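Local coordinates for variant surface glycoprotein MITat 1.13 (Trypanosoma brucei, PDB 6Z8H) that probably forms the dense glycoprotein coat on the parasite surface, exchanged for antigenically distinct versions to evade host immunity, at residues 42-47 with 183-188; 113-118 with 261-266. All coordinates share one frame; numbering follows the deposited sequence.

Both contacts are partly buried, and both belong to the bundle in which helices 34-75 and 78-129 run beside helix 260-273. Contact 1 sets a loop against helix 34-75, with the aliphatic carbons of a glutamate over an arginine; the charged ends turn to partners outside the two segments. Contact 2 is a helix-helix packing in which a lysine's aliphatic chain lies against a valine, and an isoleucine against an alanine, with a water bridging the helices at one margin; an N-linked sugar and the second subunit both reach Glu118. The centres of contacts 1 and 2 lie about 10 Å apart. His265, of contact 2, ties them together: its ND1 probably accepts a hydrogen bond from Arg44 NH1 of contact 1, at 2.9 Å.

Contact 1: residues 42-47 with 183-188; sequences LKRLDL and ENEPEP
Arg44 and Glu185 mark the closest backbone approach, with their CA atoms 9.7 Å apart, so side chains must bridge the gap between helix 42-47 and the irregular segment 183-188. The loop runs broadly against the direction of the helix. This is a loop laid over the long-helix core of a variant surface glycoprotein: 42-47 is part of helix 34-75, while 183-188 belongs to the connection between strands 152-155 and 194-202. The buried area is modest, 129 Å² summed over both sides, and Arg44 supplies about half of it.

The Arg44 chain leaves the helix with CG anti to the carbonyl carbon and bends at chi3 (65°), which presents one guanidinium face to the loop. Glu185 CG lies 3.5 Å above that plane, over its centre, and is 3.6 Å from both Arg44 NE and Arg44 CZ. The methylene, rather than the carboxylate, therefore makes the contact. Because Glu185 bends at chi2 (65°), its carboxylate is carried off the guanidinium, the two planes lying 41° apart; Glu185 OE2 is 5.0 Å from Arg44 NE, too far for a salt bridge.

Each charge is instead met by a residue outside the pair. Arg44 NE forms a salt bridge with Glu182, just ahead of the loop segment, and Glu185 OE2 forms one with Arg40, one helical turn before Arg44. These crossed pairings put two acids and two arginines close together, which probably favours the charged form of all four. Ile177 and Leu268 also pack on Arg44. Around the guanidinium, Pro186 O approaches Arg44 NH1 obliquely at 4.2 Å, whereas Pro188 CG stands at the edge, near the plane, 4.4 Å from Arg44 NH1.

Contact 2: residues 113-118 with 261-266; sequences ISKIEE and ATVAHE. With NAG (2-acetamido-2-deoxy-beta-D-glucopyranose), chain E.
Two flat groups meet at Glu118, its carboxylate and the acetamide of the NAG on Asn260. The sugar N2 stands about 2.6 Å above the carboxylate plane, so its N-H comes down on Glu118 OE2 from above; the bond is 3.1 Å long (N2 to OE2) and bent, at 140°. Asn124 of the second subunit donates another hydrogen bond to Glu118 OE2, so this oxygen links glycan and dimer partner. The acetamide methyl C8 rests against Lys115 CG and Val263 CG1.

Lys115 and Val263 carry the margin of the helix pair. Extended beyond CG, the lysine crosses the valine at about a right angle, and Lys115 CD presses on Val263 CG1 at a tight 3.5 Å. Its ammonium ends at a water, which accepts from Lys115 NZ (2.8 Å) and donates to Val263 O (2.9 Å), bridging the helices. Deeper in, Ala264 CB lies 3.8 Å from both Lys115 O and Ile116 CG1; this small residue marks the closest backbone approach.

The axes of helix segments 113-118 and 261-266 come within 8.3 Å and run roughly antiparallel, at 149°. Ile116 also touches Leu41 and Leu45 of helix 34-75 and Leu268, joining three helices, while Ile113 packs on Ile113 of the second subunit.

Contact 1: residues 42-47 with 183-188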
# COMPACT_ATOMS: atom_id res chain seq x y z
N LEU A 42 12.02 -3.60 5.31
CA LEU A 42 10.62 -3.84 5.63
C LEU A 42 10.33 -3.49 7.09
O LEU A 42 9.23 -3.02 7.40
CB LEU A 42 10.26 -5.30 5.37
CG LEU A 42 10.18 -5.70 3.91
CD1 LEU A 42 10.00 -7.22 3.79
CD2 LEU A 42 9.02 -5.02 3.21
N LYS A 43 11.30 -3.68 7.99
CA LYS A 43 11.11 -3.24 9.38
C LYS A 43 11.04 -1.73 9.48
O LYS A 43 10.26 -1.19 10.27
CB LYS A 43 12.25 -3.78 10.25
CG LYS A 43 11.99 -5.17 10.81
CD LYS A 43 13.16 -5.70 11.64
CE LYS A 43 13.15 -7.22 11.62
NZ LYS A 43 13.84 -7.85 12.79
N ARG A 44 11.85 -1.01 8.70
CA ARG A 44 11.77 0.44 8.67
C ARG A 44 10.44 0.90 8.08
O ARG A 44 9.81 1.85 8.58
CB ARG A 44 12.92 1.01 7.87
CG ARG A 44 14.29 0.79 8.51
CD ARG A 44 15.35 1.36 7.61
NE ARG A 44 15.23 2.81 7.49
CZ ARG A 44 15.69 3.51 6.45
NH1 ARG A 44 16.29 2.90 5.43
NH2 ARG A 44 15.57 4.83 6.42
N LEU A 45 9.98 0.24 7.02
CA LEU A 45 8.67 0.57 6.47
C LEU A 45 7.59 0.40 7.52
O LEU A 45 6.67 1.23 7.63
CB LEU A 45 8.37 -0.34 5.30
CG LEU A 45 6.99 -0.12 4.63
CD1 LEU A 45 6.88 1.31 4.12
CD2 LEU A 45 6.76 -1.10 3.53
N ASP A 46 7.64 -0.71 8.26
CA ASP A 46 6.64 -1.00 9.28
C ASP A 46 6.56 0.10 10.34
O ASP A 46 5.47 0.34 10.89
CB ASP A 46 6.93 -2.34 9.95
CG ASP A 46 5.77 -2.83 10.80
OD1 ASP A 46 4.75 -3.28 10.22
OD2 ASP A 46 5.84 -2.72 12.05
N LEU A 47 7.65 0.83 10.60
CA LEU A 47 7.56 1.94 11.55
C LEU A 47 6.52 2.96 11.09
O LEU A 47 5.76 3.53 11.90
CB LEU A 47 8.90 2.67 11.67
CG LEU A 47 10.11 1.83 12.09
CD1 LEU A 47 11.34 2.71 12.06
CD2 LEU A 47 9.89 1.22 13.44
N GLU A 183 16.88 9.40 11.16
CA GLU A 183 17.60 10.51 10.55
C GLU A 183 19.03 10.13 10.19
O GLU A 183 19.62 10.75 9.29
CB GLU A 183 17.61 11.75 11.46
CG GLU A 183 16.53 12.77 11.11
CD GLU A 183 16.34 12.96 9.60
OE1 GLU A 183 17.27 13.48 8.95
OE2 GLU A 183 15.29 12.53 9.08
N ASN A 184 19.61 9.15 10.86
CA ASN A 184 20.99 8.74 10.60
C ASN A 184 21.11 7.32 10.06
O ASN A 184 22.23 6.79 9.97
CB ASN A 184 21.86 8.92 11.85
CG ASN A 184 22.38 10.34 11.98
OD1 ASN A 184 22.55 11.05 10.99
ND2 ASN A 184 22.63 10.77 13.21
N GLU A 185 20.02 6.70 9.68
CA GLU A 185 20.07 5.36 9.13
C GLU A 185 20.71 5.40 7.74
O GLU A 185 20.37 6.27 6.93
CB GLU A 185 18.65 4.79 9.06
CG GLU A 185 18.59 3.34 8.58
CD GLU A 185 19.25 2.37 9.55
OE1 GLU A 185 19.27 2.67 10.76
OE2 GLU A 185 19.73 1.31 9.10
N PRO A 186 21.67 4.54 7.45
CA PRO A 186 22.29 4.55 6.13
C PRO A 186 21.38 3.94 5.07
O PRO A 186 20.45 3.19 5.37
CB PRO A 186 23.55 3.69 6.31
CG PRO A 186 23.19 2.77 7.47
CD PRO A 186 22.31 3.59 8.38
N GLU A 187 21.71 4.25 3.82
CA GLU A 187 21.00 3.68 2.70
C GLU A 187 21.12 2.16 2.71
O GLU A 187 22.16 1.61 3.11
CB GLU A 187 21.59 4.19 1.38
CG GLU A 187 20.95 5.46 0.87
CD GLU A 187 21.91 6.32 0.09
OE1 GLU A 187 22.32 7.38 0.62
OE2 GLU A 187 22.25 5.95 -1.05
N PRO A 188 20.09 1.45 2.24
CA PRO A 188 20.22 0.00 2.05
C PRO A 188 21.32 -0.30 1.05
O PRO A 188 21.53 0.44 0.08
CB PRO A 188 18.84 -0.41 1.50
CG PRO A 188 17.91 0.70 1.93
CD PRO A 188 18.76 1.94 1.84

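Contact 2: residues 113-118 with 261-266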
# COMPACT_ATOMS: atom_id res chain seq x y z
N ILE A 113 5.53 2.55 0.41
CA ILE A 113 5.19 1.14 0.31
C ILE A 113 5.58 0.60 -1.06
O ILE A 113 6.21 -0.45 -1.20
CB ILE A 113 3.70 0.91 0.57
CG1 ILE A 113 3.36 1.18 2.04
CG2 ILE A 113 3.31 -0.51 0.10
CD1 ILE A 113 1.86 1.28 2.29
N SER A 114 5.22 1.34 -2.12
CA SER A 114 5.47 0.81 -3.45
C SER A 114 6.96 0.74 -3.74
O SER A 114 7.43 -0.23 -4.34
CB SER A 114 4.77 1.65 -4.50
OG SER A 114 5.39 2.89 -4.68
N LYS A 115 7.73 1.74 -3.31
CA LYS A 115 9.16 1.77 -3.61
C LYS A 115 9.93 0.77 -2.77
O LYS A 115 10.84 0.10 -3.28
CB LYS A 115 9.64 3.21 -3.44
CG LYS A 115 9.20 4.11 -4.59
CD LYS A 115 9.41 5.58 -4.29
CE LYS A 115 9.10 6.45 -5.49
NZ LYS A 115 9.72 7.79 -5.35
N ILE A 116 9.57 0.59 -1.51
CA ILE A 116 10.23 -0.40 -0.66
C ILE A 116 9.92 -1.81 -1.12
O ILE A 116 10.80 -2.67 -1.13
CB ILE A 116 9.87 -0.18 0.82
CG1 ILE A 116 10.68 0.97 1.43
CG2 ILE A 116 10.04 -1.48 1.60
CD1 ILE A 116 10.30 1.31 2.82
N GLU A 117 8.66 -2.10 -1.47
CA GLU A 117 8.31 -3.45 -1.91
C GLU A 117 8.96 -3.80 -3.25
O GLU A 117 9.40 -4.94 -3.43
CB GLU A 117 6.78 -3.61 -1.97
CG GLU A 117 6.12 -3.60 -0.58
CD GLU A 117 6.39 -4.87 0.25
OE1 GLU A 117 7.23 -5.70 -0.16
OE2 GLU A 117 5.74 -4.99 1.31
N GLU A 118 9.12 -2.83 -4.16
CA GLU A 118 9.87 -3.09 -5.39
C GLU A 118 11.32 -3.43 -5.08
O GLU A 118 11.87 -4.38 -5.65
CB GLU A 118 9.78 -1.89 -6.34
CG GLU A 118 10.47 -2.16 -7.67
CD GLU A 118 10.29 -1.07 -8.70
OE1 GLU A 118 9.41 -0.22 -8.52
OE2 GLU A 118 10.98 -1.06 -9.73
N ALA A 261 17.01 1.01 -4.21
CA ALA A 261 17.09 1.10 -2.75
C ALA A 261 17.26 2.54 -2.30
O ALA A 261 16.72 2.94 -1.27
CB ALA A 261 18.22 0.24 -2.22
N THR A 262 17.98 3.35 -3.08
CA THR A 262 18.12 4.76 -2.75
C THR A 262 16.78 5.47 -2.81
O THR A 262 16.47 6.26 -1.93
CB THR A 262 19.10 5.42 -3.74
OG1 THR A 262 20.33 4.70 -3.75
CG2 THR A 262 19.32 6.88 -3.40
N VAL A 263 15.97 5.19 -3.84
CA VAL A 263 14.67 5.82 -3.99
C VAL A 263 13.72 5.39 -2.88
O VAL A 263 12.91 6.19 -2.40
CB VAL A 263 14.12 5.50 -5.39
CG1 VAL A 263 12.68 5.76 -5.51
CG2 VAL A 263 14.91 6.27 -6.46
N ALA A 264 13.80 4.13 -2.45
CA ALA A 264 13.02 3.67 -1.30
C ALA A 264 13.41 4.42 -0.03
O ALA A 264 12.54 4.91 0.71
CB ALA A 264 13.19 2.16 -1.15
N HIS A 265 14.72 4.52 0.23
CA HIS A 265 15.21 5.29 1.36
C HIS A 265 14.69 6.72 1.31
O HIS A 265 14.27 7.27 2.33
CB HIS A 265 16.74 5.29 1.30
CG HIS A 265 17.44 5.67 2.57
ND1 HIS A 265 17.36 4.93 3.73
CD2 HIS A 265 18.36 6.64 2.83
CE1 HIS A 265 18.16 5.44 4.65
NE2 HIS A 265 18.80 6.46 4.11
N GLU A 266 14.76 7.37 0.17
CA GLU A 266 14.32 8.77 0.00
C GLU A 266 12.81 8.87 0.25
O GLU A 266 12.39 9.93 0.72
CB GLU A 266 14.67 9.31 -1.37
CG GLU A 266 14.27 10.76 -1.58
CD GLU A 266 14.64 11.71 -0.44
OE1 GLU A 266 13.69 12.30 0.18
OE2 GLU A 266 15.87 11.84 -0.16
C1 NAG E . 14.01 0.35 -10.17
C2 NAG E . 13.10 1.60 -10.56
C3 NAG E . 12.48 1.46 -11.90
C4 NAG E . 13.53 1.07 -12.91
C5 NAG E . 14.28 -0.12 -12.35
C6 NAG E . 15.33 -0.62 -13.31
C7 NAG E . 11.99 3.05 -8.92
C8 NAG E . 10.96 3.08 -7.87
N2 NAG E . 12.15 1.85 -9.48
O3 NAG E . 11.92 2.69 -12.29
O4 NAG E . 12.71 0.68 -13.93
O5 NAG E . 14.93 0.23 -11.19
O6 NAG E . 15.70 -1.91 -12.94
O7 NAG E . 12.54 4.04 -9.24
O HOH W 1 11.88 8.55 -3.69